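Local structure of Vv2_1132 (Vibrio vulnificus CMCP6, 5Y9S) at residues Leu14-Leu18 against Ala76-Leu80; Ala124-Leu130 against Gln296-Glu300; Phe143-His149 against Cys283-Thr287. The protein is a LysR-type transcriptional regulator that assembles as a tetramer and, as in its family, probably binds DNA through its helix-turn-helix domain and an effector through its regulatory domain. The contacts are given in a common frame with arbitrary orientation. Numbering follows the deposited sequence.

Contact 1 of 3, residues Leu14-Leu18 against Ala76-Leu80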
ATOM      1  N   LEU D  14      13.042  -8.158  -2.502  1.00 12.23           N
ATOM      2  CA  LEU D  14      12.591  -7.326  -1.395  1.00 11.84           C
ATOM      3  C   LEU D  14      13.002  -7.922  -0.061  1.00 12.05           C
ATOM      4  O   LEU D  14      13.637  -7.254   0.760  1.00 21.42           O
ATOM      5  CB  LEU D  14      11.081  -7.153  -1.464  1.00 11.32           C
ATOM      6  CG  LEU D  14      10.599  -6.623  -2.802  1.00 19.94           C
ATOM      7  CD1 LEU D  14       9.091  -6.543  -2.800  1.00 18.03           C
ATOM      8  CD2 LEU D  14      11.199  -5.273  -3.066  1.00 18.44           C
ATOM      9  N   GLU D  15      12.654  -9.181   0.181  1.00 13.98           N
ATOM     10  CA  GLU D  15      13.118  -9.808   1.420  1.00 19.52           C
ATOM     11  C   GLU D  15      14.628  -9.950   1.411  1.00 13.07           C
ATOM     12  O   GLU D  15      15.266  -9.796   2.458  1.00 24.80           O
ATOM     13  CB  GLU D  15      12.444 -11.171   1.634  1.00 25.82           C
ATOM     14  CG  GLU D  15      11.044 -11.284   1.015  1.00 44.35           C
ATOM     15  CD  GLU D  15      10.399 -12.668   1.195  1.00 61.63           C
ATOM     16  OE1 GLU D  15      10.384 -13.162   2.347  1.00 71.46           O
ATOM     17  OE2 GLU D  15       9.912 -13.261   0.192  1.00 53.37           O
ATOM     18  N   ASP D  16      15.222 -10.214   0.242  1.00 19.31           N
ATOM     19  CA  ASP D  16      16.686 -10.163   0.136  1.00 14.02           C
ATOM     20  C   ASP D  16      17.199  -8.852   0.694  1.00 13.96           C
ATOM     21  O   ASP D  16      18.076  -8.825   1.561  1.00 14.38           O
ATOM     22  CB  ASP D  16      17.137 -10.302  -1.319  1.00 14.30           C
ATOM     23  CG  ASP D  16      16.966 -11.704  -1.847  1.00 20.13           C
ATOM     24  OD1 ASP D  16      16.742 -12.603  -1.022  1.00 18.70           O
ATOM     25  OD2 ASP D  16      17.037 -11.915  -3.081  1.00 21.00           O
ATOM     26  N   PHE D  17      16.607  -7.752   0.230  1.00 13.48           N
ATOM     27  CA  PHE D  17      17.017  -6.433   0.686  1.00 13.43           C
ATOM     28  C   PHE D  17      16.848  -6.296   2.199  1.00 18.81           C
ATOM     29  O   PHE D  17      17.799  -5.956   2.908  1.00 19.01           O
ATOM     30  CB  PHE D  17      16.234  -5.358  -0.058  1.00 12.92           C
ATOM     31  CG  PHE D  17      16.360  -4.007   0.569  1.00 15.67           C
ATOM     32  CD1 PHE D  17      17.416  -3.167   0.245  1.00 13.19           C
ATOM     33  CD2 PHE D  17      15.423  -3.574   1.504  1.00 14.51           C
ATOM     34  CE1 PHE D  17      17.537  -1.916   0.838  1.00 22.34           C
ATOM     35  CE2 PHE D  17      15.549  -2.335   2.114  1.00 12.32           C
ATOM     36  CZ  PHE D  17      16.608  -1.498   1.768  1.00 12.72           C
ATOM     37  N   LEU D  18      15.630  -6.526   2.708  1.00 15.40           N
ATOM     38  CA  LEU D  18      15.392  -6.433   4.151  1.00 14.51           C
ATOM     39  C   LEU D  18      16.391  -7.288   4.931  1.00 18.91           C
ATOM     40  O   LEU D  18      17.010  -6.828   5.905  1.00 14.04           O
ATOM     41  CB  LEU D  18      13.970  -6.876   4.470  1.00 12.59           C
ATOM     42  CG  LEU D  18      12.821  -6.005   3.922  1.00 18.53           C
ATOM     43  CD1 LEU D  18      11.550  -6.193   4.714  1.00 20.56           C
ATOM     44  CD2 LEU D  18      13.171  -4.542   3.924  1.00 21.59           C
ATOM     45  N   ALA D  76      10.074  -1.360  -0.138  1.00 10.28           N
ATOM     46  CA  ALA D  76      10.169  -2.809  -0.012  1.00 10.41           C
ATOM     47  C   ALA D  76       9.143  -3.344   0.981  1.00 10.15           C
ATOM     48  O   ALA D  76       8.488  -4.353   0.718  1.00 20.72           O
ATOM     49  CB  ALA D  76      11.589  -3.200   0.392  1.00 10.88           C
ATOM     50  N   GLU D  77       8.963  -2.663   2.114  1.00 17.58           N
ATOM     51  CA  GLU D  77       7.999  -3.143   3.107  1.00 17.10           C
ATOM     52  C   GLU D  77       6.562  -3.029   2.593  1.00 12.42           C
ATOM     53  O   GLU D  77       5.767  -3.963   2.749  1.00 16.50           O
ATOM     54  CB  GLU D  77       8.171  -2.383   4.426  1.00 18.51           C
ATOM     55  CG  GLU D  77       9.578  -2.519   5.069  1.00 21.04           C
ATOM     56  CD  GLU D  77       9.684  -1.824   6.432  1.00 38.53           C
ATOM     57  OE1 GLU D  77      10.434  -2.312   7.316  1.00 39.86           O
ATOM     58  OE2 GLU D  77       9.002  -0.780   6.619  1.00 41.68           O
ATOM     59  N   ASN D  78       6.208  -1.918   1.953  1.00 13.19           N
ATOM     60  CA  ASN D  78       4.834  -1.796   1.457  1.00 10.32           C
ATOM     61  C   ASN D  78       4.538  -2.885   0.424  1.00 11.72           C
ATOM     62  O   ASN D  78       3.511  -3.566   0.497  1.00 23.06           O
ATOM     63  CB  ASN D  78       4.609  -0.391   0.889  1.00 13.30           C
ATOM     64  CG  ASN D  78       4.692   0.699   1.979  1.00 36.56           C
ATOM     65  OD1 ASN D  78       4.235   0.499   3.101  1.00 41.13           O
ATOM     66  ND2 ASN D  78       5.258   1.856   1.636  1.00 37.63           N
ATOM     67  N   LEU D  79       5.470  -3.117  -0.501  1.00 10.39           N
ATOM     68  CA  LEU D  79       5.241  -4.124  -1.539  1.00 14.79           C
ATOM     69  C   LEU D  79       5.137  -5.509  -0.932  1.00 15.70           C
ATOM     70  O   LEU D  79       4.208  -6.270  -1.237  1.00 16.56           O
ATOM     71  CB  LEU D  79       6.375  -4.093  -2.552  1.00 16.28           C
ATOM     72  CG  LEU D  79       6.039  -3.643  -3.958  1.00 18.93           C
ATOM     73  CD1 LEU D  79       7.242  -3.927  -4.838  1.00 23.59           C
ATOM     74  CD2 LEU D  79       4.851  -4.405  -4.454  1.00 16.50           C
ATOM     75  N   LEU D  80       6.100  -5.851  -0.070  1.00 15.12           N
ATOM     76  CA  LEU D  80       6.033  -7.103   0.664  1.00 17.97           C
ATOM     77  C   LEU D  80       4.684  -7.246   1.344  1.00 13.69           C
ATOM     78  O   LEU D  80       3.970  -8.236   1.139  1.00 16.76           O
ATOM     79  CB  LEU D  80       7.162  -7.154   1.684  1.00 23.87           C
ATOM     80  CG  LEU D  80       7.966  -8.443   1.729  1.00 35.80           C
ATOM     81  CD1 LEU D  80       8.305  -8.919   0.327  1.00 21.28           C
ATOM     82  CD2 LEU D  80       9.231  -8.151   2.496  1.00 49.68           C
TER
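The first helix of the winged helix-turn-helix domain, 11-22, crosses the long linker helix 67-90. The short segments run obliquely, roughly antiparallel, with N-to-C directions 137° apart and axes 9.8 Å apart at closest approach, and no hydrogen bond joins them. The contact is apolar. Leu14 is the residue most covered by the partner helix: its CD1 lies 3.7 Å from CB of Leu79, its CD2 4.1 Å from CB of Ala76, and its CB 3.7 Å from CD1 of Leu80. At the small Ala76 the backbones come nearest, CA of Leu14 to CA of Ala76 at 5.3 Å; Ala76 CB also meets Phe17 CD2 at 4.0 Å. Phe17 continues into the domain core, packing edge-to-face on Phe72. Asp16 forms salt bridges with Arg33 and Arg43, and Glu77, whose CG lies 4.2 Å from CD1 of Leu18, hydrogen-bonds through OE2 to Ser167 of the second subunit. Leu18, which also packs on Leu166 of that subunit, places CD1 3.8 Å from CD2 of Leu80.

Contact 2 of 3, residues Ala124-Leu130 against Gln296-Glu300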
ATOM      1  N   ALA D 124     -10.891 -42.992  23.102  1.00 69.57           N
ATOM      2  CA  ALA D 124     -11.958 -42.714  22.146  1.00 65.23           C
ATOM      3  C   ALA D 124     -11.483 -41.778  21.037  1.00 63.70           C
ATOM      4  O   ALA D 124     -11.762 -42.014  19.856  1.00 68.20           O
ATOM      5  CB  ALA D 124     -13.174 -42.128  22.866  1.00 60.29           C
ATOM      6  N   LEU D 125     -10.749 -40.723  21.393  1.00 60.74           N
ATOM      7  CA  LEU D 125     -10.314 -39.703  20.443  1.00 59.79           C
ATOM      8  C   LEU D 125      -8.881 -39.890  19.954  1.00 55.49           C
ATOM      9  O   LEU D 125      -8.425 -39.109  19.112  1.00 48.02           O
ATOM     10  CB  LEU D 125     -10.438 -38.307  21.069  1.00 60.90           C
ATOM     11  CG  LEU D 125     -11.771 -37.820  21.645  1.00 58.32           C
ATOM     12  CD1 LEU D 125     -11.535 -36.563  22.474  1.00 54.18           C
ATOM     13  CD2 LEU D 125     -12.788 -37.561  20.542  1.00 57.01           C
ATOM     14  N   SER D 126      -8.160 -40.890  20.464  1.00 56.23           N
ATOM     15  CA  SER D 126      -6.742 -41.022  20.145  1.00 58.06           C
ATOM     16  C   SER D 126      -6.495 -41.068  18.644  1.00 53.43           C
ATOM     17  O   SER D 126      -5.465 -40.578  18.168  1.00 52.30           O
ATOM     18  CB  SER D 126      -6.182 -42.279  20.819  1.00 65.64           C
ATOM     19  OG  SER D 126      -5.161 -42.884  20.042  1.00 67.99           O
ATOM     20  N   HIS D 127      -7.436 -41.633  17.886  1.00 53.94           N
ATOM     21  CA  HIS D 127      -7.277 -41.836  16.449  1.00 51.39           C
ATOM     22  C   HIS D 127      -7.554 -40.581  15.624  1.00 53.95           C
ATOM     23  O   HIS D 127      -7.290 -40.587  14.416  1.00 62.66           O
ATOM     24  CB  HIS D 127      -8.198 -42.971  15.988  1.00 45.20           C
ATOM     25  CG  HIS D 127      -9.648 -42.608  16.007  1.00 46.83           C
ATOM     26  ND1 HIS D 127     -10.358 -42.434  17.178  1.00 50.45           N
ATOM     27  CD2 HIS D 127     -10.518 -42.357  15.000  1.00 48.44           C
ATOM     28  CE1 HIS D 127     -11.606 -42.106  16.891  1.00 48.89           C
ATOM     29  NE2 HIS D 127     -11.729 -42.052  15.577  1.00 49.97           N
ATOM     30  N   LEU D 128      -8.082 -39.520  16.229  1.00 44.64           N
ATOM     31  CA  LEU D 128      -8.312 -38.265  15.533  1.00 39.00           C
ATOM     32  C   LEU D 128      -7.091 -37.366  15.661  1.00 45.11           C
ATOM     33  O   LEU D 128      -6.230 -37.566  16.520  1.00 58.11           O
ATOM     34  CB  LEU D 128      -9.538 -37.546  16.091  1.00 35.68           C
ATOM     35  CG  LEU D 128     -10.830 -38.351  16.090  1.00 43.94           C
ATOM     36  CD1 LEU D 128     -11.899 -37.607  16.857  1.00 42.22           C
ATOM     37  CD2 LEU D 128     -11.278 -38.628  14.657  1.00 51.80           C
ATOM     38  N   ASN D 129      -7.020 -36.370  14.786  1.00 30.07           N
ATOM     39  CA  ASN D 129      -5.983 -35.349  14.854  1.00 35.62           C
ATOM     40  C   ASN D 129      -6.658 -34.019  15.181  1.00 41.97           C
ATOM     41  O   ASN D 129      -7.455 -33.509  14.386  1.00 42.87           O
ATOM     42  CB  ASN D 129      -5.201 -35.279  13.542  1.00 30.77           C
ATOM     43  CG  ASN D 129      -4.155 -34.187  13.556  1.00 47.38           C
ATOM     44  OD1 ASN D 129      -3.623 -33.835  14.613  1.00 52.55           O
ATOM     45  ND2 ASN D 129      -3.858 -33.632  12.382  1.00 52.43           N
ATOM     46  N   LEU D 130      -6.342 -33.459  16.344  1.00 42.67           N
ATOM     47  CA  LEU D 130      -7.020 -32.271  16.853  1.00 39.52           C
ATOM     48  C   LEU D 130      -6.201 -31.022  16.548  1.00 31.51           C
ATOM     49  O   LEU D 130      -5.021 -30.943  16.904  1.00 35.85           O
ATOM     50  CB  LEU D 130      -7.258 -32.403  18.357  1.00 33.20           C
ATOM     51  CG  LEU D 130      -7.976 -33.708  18.668  1.00 35.19           C
ATOM     52  CD1 LEU D 130      -7.977 -33.992  20.157  1.00 38.44           C
ATOM     53  CD2 LEU D 130      -9.392 -33.650  18.149  1.00 37.17           C
ATOM     54  N   GLN D 296     -17.600 -38.322  15.616  1.00 50.81           N
ATOM     55  CA  GLN D 296     -16.977 -39.108  16.679  1.00 48.22           C
ATOM     56  C   GLN D 296     -16.581 -38.215  17.845  1.00 50.73           C
ATOM     57  O   GLN D 296     -16.771 -38.580  19.011  1.00 52.49           O
ATOM     58  CB  GLN D 296     -15.760 -39.863  16.152  1.00 45.06           C
ATOM     59  CG  GLN D 296     -16.078 -41.050  15.266  1.00 51.08           C
ATOM     60  CD  GLN D 296     -14.824 -41.655  14.657  1.00 56.44           C
ATOM     61  OE1 GLN D 296     -13.744 -41.074  14.741  1.00 59.73           O
ATOM     62  NE2 GLN D 296     -14.963 -42.823  14.044  1.00 60.65           N
ATOM     63  N   PHE D 297     -16.055 -37.023  17.545  1.00 47.84           N
ATOM     64  CA  PHE D 297     -15.728 -36.067  18.598  1.00 47.14           C
ATOM     65  C   PHE D 297     -16.981 -35.591  19.317  1.00 46.89           C
ATOM     66  O   PHE D 297     -17.039 -35.589  20.553  1.00 46.47           O
ATOM     67  CB  PHE D 297     -14.979 -34.874  18.011  1.00 49.78           C
ATOM     68  CG  PHE D 297     -14.308 -34.018  19.048  1.00 54.97           C
ATOM     69  CD1 PHE D 297     -15.046 -33.143  19.827  1.00 59.10           C
ATOM     70  CD2 PHE D 297     -12.939 -34.098  19.253  1.00 57.15           C
ATOM     71  CE1 PHE D 297     -14.432 -32.360  20.782  1.00 59.27           C
ATOM     72  CE2 PHE D 297     -12.321 -33.315  20.207  1.00 55.16           C
ATOM     73  CZ  PHE D 297     -13.072 -32.449  20.973  1.00 56.25           C
ATOM     74  N   TRP D 298     -17.987 -35.160  18.552  1.00 48.29           N
ATOM     75  CA  TRP D 298     -19.190 -34.589  19.153  1.00 48.23           C
ATOM     76  C   TRP D 298     -19.922 -35.615  20.012  1.00 52.55           C
ATOM     77  O   TRP D 298     -20.321 -35.315  21.144  1.00 48.08           O
ATOM     78  CB  TRP D 298     -20.098 -34.042  18.054  1.00 39.57           C
ATOM     79  CG  TRP D 298     -21.360 -33.445  18.542  1.00 36.49           C
ATOM     80  CD1 TRP D 298     -22.496 -34.109  18.903  1.00 36.05           C
ATOM     81  CD2 TRP D 298     -21.637 -32.049  18.720  1.00 39.39           C
ATOM     82  NE1 TRP D 298     -23.462 -33.214  19.294  1.00 40.06           N
ATOM     83  CE2 TRP D 298     -22.960 -31.943  19.194  1.00 44.86           C
ATOM     84  CE3 TRP D 298     -20.896 -30.880  18.521  1.00 37.51           C
ATOM     85  CZ2 TRP D 298     -23.559 -30.709  19.476  1.00 51.41           C
ATOM     86  CZ3 TRP D 298     -21.492 -29.653  18.799  1.00 43.62           C
ATOM     87  CH2 TRP D 298     -22.810 -29.580  19.276  1.00 45.27           C
ATOM     88  N   GLN D 299     -20.085 -36.839  19.503  1.00 49.25           N
ATOM     89  CA  GLN D 299     -20.796 -37.870  20.253  1.00 55.16           C
ATOM     90  C   GLN D 299     -20.078 -38.237  21.541  1.00 62.88           C
ATOM     91  O   GLN D 299     -20.684 -38.858  22.420  1.00 64.90           O
ATOM     92  CB  GLN D 299     -20.995 -39.118  19.387  1.00 59.21           C
ATOM     93  CG  GLN D 299     -22.400 -39.246  18.802  1.00 69.33           C
ATOM     94  CD  GLN D 299     -22.575 -38.509  17.475  1.00 79.48           C
ATOM     95  OE1 GLN D 299     -21.606 -38.095  16.843  1.00 85.26           O
ATOM     96  NE2 GLN D 299     -23.823 -38.344  17.051  1.00 82.10           N
ATOM     97  N   GLU D 300     -18.811 -37.866  21.684  1.00 65.55           N
ATOM     98  CA  GLU D 300     -18.094 -38.200  22.905  1.00 70.47           C
ATOM     99  C   GLU D 300     -18.306 -37.167  24.017  1.00 68.31           C
ATOM    100  O   GLU D 300     -18.260 -37.529  25.202  1.00 74.82           O
ATOM    101  CB  GLU D 300     -16.605 -38.381  22.587  1.00 64.50           C
ATOM    102  CG  GLU D 300     -15.931 -39.501  23.381  1.00 63.12           C
ATOM    103  CD  GLU D 300     -15.873 -39.189  24.857  1.00 67.83           C
ATOM    104  OE1 GLU D 300     -15.461 -38.062  25.206  1.00 73.13           O
ATOM    105  OE2 GLU D 300     -16.242 -40.059  25.668  1.00 72.50           O
TER
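Phe297 fills the apolar centre of this contact, where the C-terminal helix 292-300 covers the turn between helix 122-125 and strand 129-134 in the α/β regulatory domain, whose fold is that of the periplasmic binding proteins. Three leucines of the turn segment pack against its side chain. Leu125 CD2 lies 3.7 Å from Phe297 CD2 and Leu130 CD2 3.6 Å from Phe297 CE2, while Leu128 approaches the ring near its plane, with CD1 4.3 Å from Phe297 CB. The side chain of Phe297 also touches Ile103, Leu153 and Phe155 of the neighbouring strands; the helix is thereby packed against the central sheet as well as against the turn.

The turn brings Leu125 close to Leu128, and Leu130, two residues on, points to the same side. It is a type I turn from Leu125 to Leu128, closed by Leu128 N to Leu125 O at 2.9 Å, and it leads from the helix into the strand. Beyond it, Leu130 joins a parallel β ladder with a strand of the second subunit, so this edge of the sheet continues across a subunit interface.

Further out, Ala124 CB meets the aliphatic part of Glu300, 3.8 Å from its CG. At the other, more polar margin the side chain of Gln296 reaches across to the turn, and its OE1 lies 3.5 Å from Leu128 CD2. The same oxygen accepts a hydrogen bond near the plane of the imidazole of His127, from NE2 to Gln296 OE1, very short at 2.4 Å with an N-H...O angle of 157°.

Contact 3 of 3, residues Phe143-His149 against Cys283-Thr287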
ATOM      1  N   PHE D 143     -19.141 -18.170  14.130  1.00 24.44           N
ATOM      2  CA  PHE D 143     -20.348 -18.725  13.519  1.00 29.03           C
ATOM      3  C   PHE D 143     -20.188 -18.775  12.006  1.00 30.67           C
ATOM      4  O   PHE D 143     -20.484 -19.793  11.375  1.00 23.95           O
ATOM      5  CB  PHE D 143     -21.586 -17.898  13.892  1.00 26.03           C
ATOM      6  CG  PHE D 143     -22.058 -18.098  15.306  1.00 28.33           C
ATOM      7  CD1 PHE D 143     -21.462 -19.034  16.128  1.00 27.95           C
ATOM      8  CD2 PHE D 143     -23.109 -17.344  15.807  1.00 27.97           C
ATOM      9  CE1 PHE D 143     -21.906 -19.221  17.434  1.00 30.95           C
ATOM     10  CE2 PHE D 143     -23.561 -17.525  17.109  1.00 25.86           C
ATOM     11  CZ  PHE D 143     -22.962 -18.460  17.925  1.00 23.94           C
ATOM     12  N   GLN D 144     -19.675 -17.687  11.417  1.00 26.22           N
ATOM     13  CA  GLN D 144     -19.471 -17.641   9.973  1.00 22.87           C
ATOM     14  C   GLN D 144     -18.514 -18.742   9.525  1.00 29.12           C
ATOM     15  O   GLN D 144     -18.713 -19.356   8.471  1.00 28.52           O
ATOM     16  CB  GLN D 144     -18.948 -16.257   9.562  1.00 30.76           C
ATOM     17  CG  GLN D 144     -19.064 -15.944   8.082  1.00 35.00           C
ATOM     18  CD  GLN D 144     -20.518 -15.862   7.640  1.00 45.77           C
ATOM     19  OE1 GLN D 144     -21.326 -15.114   8.232  1.00 44.76           O
ATOM     20  NE2 GLN D 144     -20.867 -16.639   6.601  1.00 26.23           N
ATOM     21  N   MET D 145     -17.470 -19.013  10.317  1.00 28.21           N
ATOM     22  CA  MET D 145     -16.554 -20.090   9.945  1.00 27.64           C
ATOM     23  C   MET D 145     -17.236 -21.450  10.025  1.00 19.37           C
ATOM     24  O   MET D 145     -16.949 -22.334   9.213  1.00 31.97           O
ATOM     25  CB  MET D 145     -15.305 -20.097  10.819  1.00 17.95           C
ATOM     26  CG  MET D 145     -14.290 -19.066  10.447  1.00 26.73           C
ATOM     27  SD  MET D 145     -13.433 -18.563  11.943  1.00 30.95           S
ATOM     28  CE  MET D 145     -12.142 -19.764  11.993  1.00 27.35           C
ATOM     29  N   LEU D 146     -18.107 -21.656  11.015  1.00 24.97           N
ATOM     30  CA  LEU D 146     -18.861 -22.904  11.057  1.00 26.16           C
ATOM     31  C   LEU D 146     -19.654 -23.086   9.766  1.00 34.90           C
ATOM     32  O   LEU D 146     -19.570 -24.137   9.116  1.00 40.58           O
ATOM     33  CB  LEU D 146     -19.773 -22.920  12.286  1.00 24.31           C
ATOM     34  CG  LEU D 146     -19.071 -23.158  13.631  1.00 27.70           C
ATOM     35  CD1 LEU D 146     -20.079 -23.346  14.731  1.00 39.98           C
ATOM     36  CD2 LEU D 146     -18.170 -24.366  13.578  1.00 19.45           C
ATOM     37  N   GLU D 147     -20.389 -22.042   9.353  1.00 26.44           N
ATOM     38  CA  GLU D 147     -21.175 -22.103   8.122  1.00 30.60           C
ATOM     39  C   GLU D 147     -20.294 -22.421   6.918  1.00 37.41           C
ATOM     40  O   GLU D 147     -20.629 -23.289   6.107  1.00 37.96           O
ATOM     41  CB  GLU D 147     -21.918 -20.783   7.913  1.00 36.21           C
ATOM     42  CG  GLU D 147     -23.069 -20.542   8.882  1.00 48.31           C
ATOM     43  CD  GLU D 147     -23.663 -19.143   8.746  1.00 61.84           C
ATOM     44  OE1 GLU D 147     -23.521 -18.330   9.691  1.00 66.91           O
ATOM     45  OE2 GLU D 147     -24.269 -18.858   7.686  1.00 61.21           O
ATOM     46  N   ASP D 148     -19.145 -21.750   6.798  1.00 36.11           N
ATOM     47  CA  ASP D 148     -18.221 -21.999   5.690  1.00 35.54           C
ATOM     48  C   ASP D 148     -17.493 -23.346   5.781  1.00 31.95           C
ATOM     49  O   ASP D 148     -16.693 -23.646   4.886  1.00 38.57           O
ATOM     50  CB  ASP D 148     -17.182 -20.875   5.608  1.00 34.01           C
ATOM     51  CG  ASP D 148     -17.815 -19.489   5.474  1.00 37.92           C
ATOM     52  OD1 ASP D 148     -19.049 -19.396   5.333  1.00 47.77           O
ATOM     53  OD2 ASP D 148     -17.079 -18.483   5.521  1.00 42.66           O
ATOM     54  N   HIS D 149     -17.722 -24.150   6.819  1.00 22.42           N
ATOM     55  CA  HIS D 149     -16.955 -25.379   7.052  1.00 29.07           C
ATOM     56  C   HIS D 149     -15.441 -25.137   7.061  1.00 28.82           C
ATOM     57  O   HIS D 149     -14.649 -26.077   6.890  1.00 25.08           O
ATOM     58  CB  HIS D 149     -17.315 -26.458   6.032  1.00 38.67           C
ATOM     59  CG  HIS D 149     -18.784 -26.725   5.941  1.00 55.97           C
ATOM     60  ND1 HIS D 149     -19.410 -27.711   6.672  1.00 60.66           N
ATOM     61  CD2 HIS D 149     -19.753 -26.131   5.204  1.00 58.21           C
ATOM     62  CE1 HIS D 149     -20.702 -27.711   6.397  1.00 57.50           C
ATOM     63  NE2 HIS D 149     -20.936 -26.762   5.509  1.00 59.85           N
ATOM     64  N   CYS D 283     -20.528 -25.912  23.169  1.00 31.50           N
ATOM     65  CA  CYS D 283     -19.878 -26.324  21.937  1.00 29.98           C
ATOM     66  C   CYS D 283     -20.886 -26.204  20.802  1.00 34.02           C
ATOM     67  O   CYS D 283     -21.985 -26.763  20.884  1.00 43.58           O
ATOM     68  CB  CYS D 283     -19.336 -27.746  22.038  1.00 29.85           C
ATOM     69  SG  CYS D 283     -18.423 -28.213  20.550  1.00 41.24           S
ATOM     70  N   TYR D 284     -20.511 -25.471  19.757  1.00 24.31           N
ATOM     71  CA  TYR D 284     -21.314 -25.242  18.565  1.00 26.02           C
ATOM     72  C   TYR D 284     -20.762 -26.015  17.380  1.00 36.03           C
ATOM     73  O   TYR D 284     -19.543 -26.187  17.249  1.00 39.46           O
ATOM     74  CB  TYR D 284     -21.328 -23.770  18.176  1.00 17.90           C
ATOM     75  CG  TYR D 284     -22.202 -22.905  19.020  1.00 30.00           C
ATOM     76  CD1 TYR D 284     -23.535 -22.723  18.698  1.00 27.31           C
ATOM     77  CD2 TYR D 284     -21.682 -22.223  20.112  1.00 30.34           C
ATOM     78  CE1 TYR D 284     -24.338 -21.901  19.455  1.00 35.09           C
ATOM     79  CE2 TYR D 284     -22.480 -21.400  20.875  1.00 35.98           C
ATOM     80  CZ  TYR D 284     -23.809 -21.248  20.548  1.00 42.73           C
ATOM     81  OH  TYR D 284     -24.614 -20.434  21.311  1.00 52.70           O
ATOM     82  N   ARG D 285     -21.661 -26.434  16.485  1.00 31.89           N
ATOM     83  CA  ARG D 285     -21.254 -27.086  15.245  1.00 30.65           C
ATOM     84  C   ARG D 285     -22.209 -26.709  14.121  1.00 37.17           C
ATOM     85  O   ARG D 285     -23.283 -26.149  14.348  1.00 43.64           O
ATOM     86  CB  ARG D 285     -21.179 -28.603  15.418  1.00 25.21           C
ATOM     87  CG  ARG D 285     -22.503 -29.308  15.231  1.00 36.48           C
ATOM     88  CD  ARG D 285     -22.306 -30.788  14.885  1.00 41.06           C
ATOM     89  NE  ARG D 285     -23.428 -31.596  15.356  1.00 43.37           N
ATOM     90  CZ  ARG D 285     -23.415 -32.922  15.458  1.00 45.40           C
ATOM     91  NH1 ARG D 285     -22.338 -33.621  15.116  1.00 43.62           N
ATOM     92  NH2 ARG D 285     -24.490 -33.551  15.912  1.00 46.06           N
ATOM     93  N   SER D 286     -21.800 -27.015  12.890  1.00 37.46           N
ATOM     94  CA  SER D 286     -22.623 -26.762  11.717  1.00 34.64           C
ATOM     95  C   SER D 286     -23.590 -27.910  11.484  1.00 40.14           C
ATOM     96  O   SER D 286     -23.214 -29.083  11.573  1.00 38.62           O
ATOM     97  CB  SER D 286     -21.771 -26.585  10.460  1.00 36.58           C
ATOM     98  OG  SER D 286     -22.614 -26.354   9.344  1.00 35.51           O
ATOM     99  N   THR D 287     -24.836 -27.563  11.146  1.00 41.23           N
ATOM    100  CA  THR D 287     -25.824 -28.595  10.843  1.00 44.24           C
ATOM    101  C   THR D 287     -25.533 -29.287   9.513  1.00 39.60           C
ATOM    102  O   THR D 287     -25.822 -30.479   9.369  1.00 47.33           O
ATOM    103  CB  THR D 287     -27.230 -27.996  10.847  1.00 40.80           C
ATOM    104  OG1 THR D 287     -27.269 -26.877   9.959  1.00 44.92           O
ATOM    105  CG2 THR D 287     -27.608 -27.523  12.254  1.00 32.03           C
TER
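This is a buried helix-on-sheet contact in the regulatory domain: the C-terminal part of helix 139-147 lies over the end of strand 277-286, which pairs with strands 153-157 and 172-186. The segment axes approach to 7.8 Å and diverge by 37°. Leu146 occupies the middle, its CD1 3.7 Å from Tyr284 CB and 3.9 Å from Arg285 N, so that it touches strand backbone as well as side chain. One turn earlier, Phe143 directs its ring edge at the face of Tyr284 in a T-shaped stack, with centroids 5.0 Å apart and planes at 60°. Phe143 also meets Tyr61 of the fourth subunit, which ties this helix to the tetramer. Alternation along the strand sends Tyr284 and Ser286 to the helix and Arg285 away from it, to Glu173 and Asp295. The CB of Ser286 packs 3.6 Å from Leu146 O, while His149 CE1 lies 3.8 Å from Ser286 OG; the imidazole hydrogen-bonds through ND1 to Asn289. Positive phi at His149 ends the helix in a Schellman motif, and His149 N to Leu146 O, 2.9 Å, belongs to this last turn. Such a helix layered on a mixed sheet is characteristic of the α/β subdomains of the periplasmic-binding-protein fold.

How the contacts relate
Contact 1 joins the helix-turn-helix domain to the linker helix, 44 Å from contact 2 and 37 Å from contact 3, centre to centre; the latter two lie in the regulatory domain. Contacts 2 and 3 have centres 18 Å apart and reach the same sheet, contact 3 nested in sequence within the loop contact 2 closes. Trp298, on the side of helix 292-300 turned away from 124-130, touches contact 3: its CH2 lies 3.3 Å from Cys283 O, and its indole makes a cation-pi interaction with Arg285. All border other subunits: contacts 1 and 2 the second, contact 1 also the third, contact 3 the fourth, so both the DNA-binding and regulatory parts take part in the tetramer.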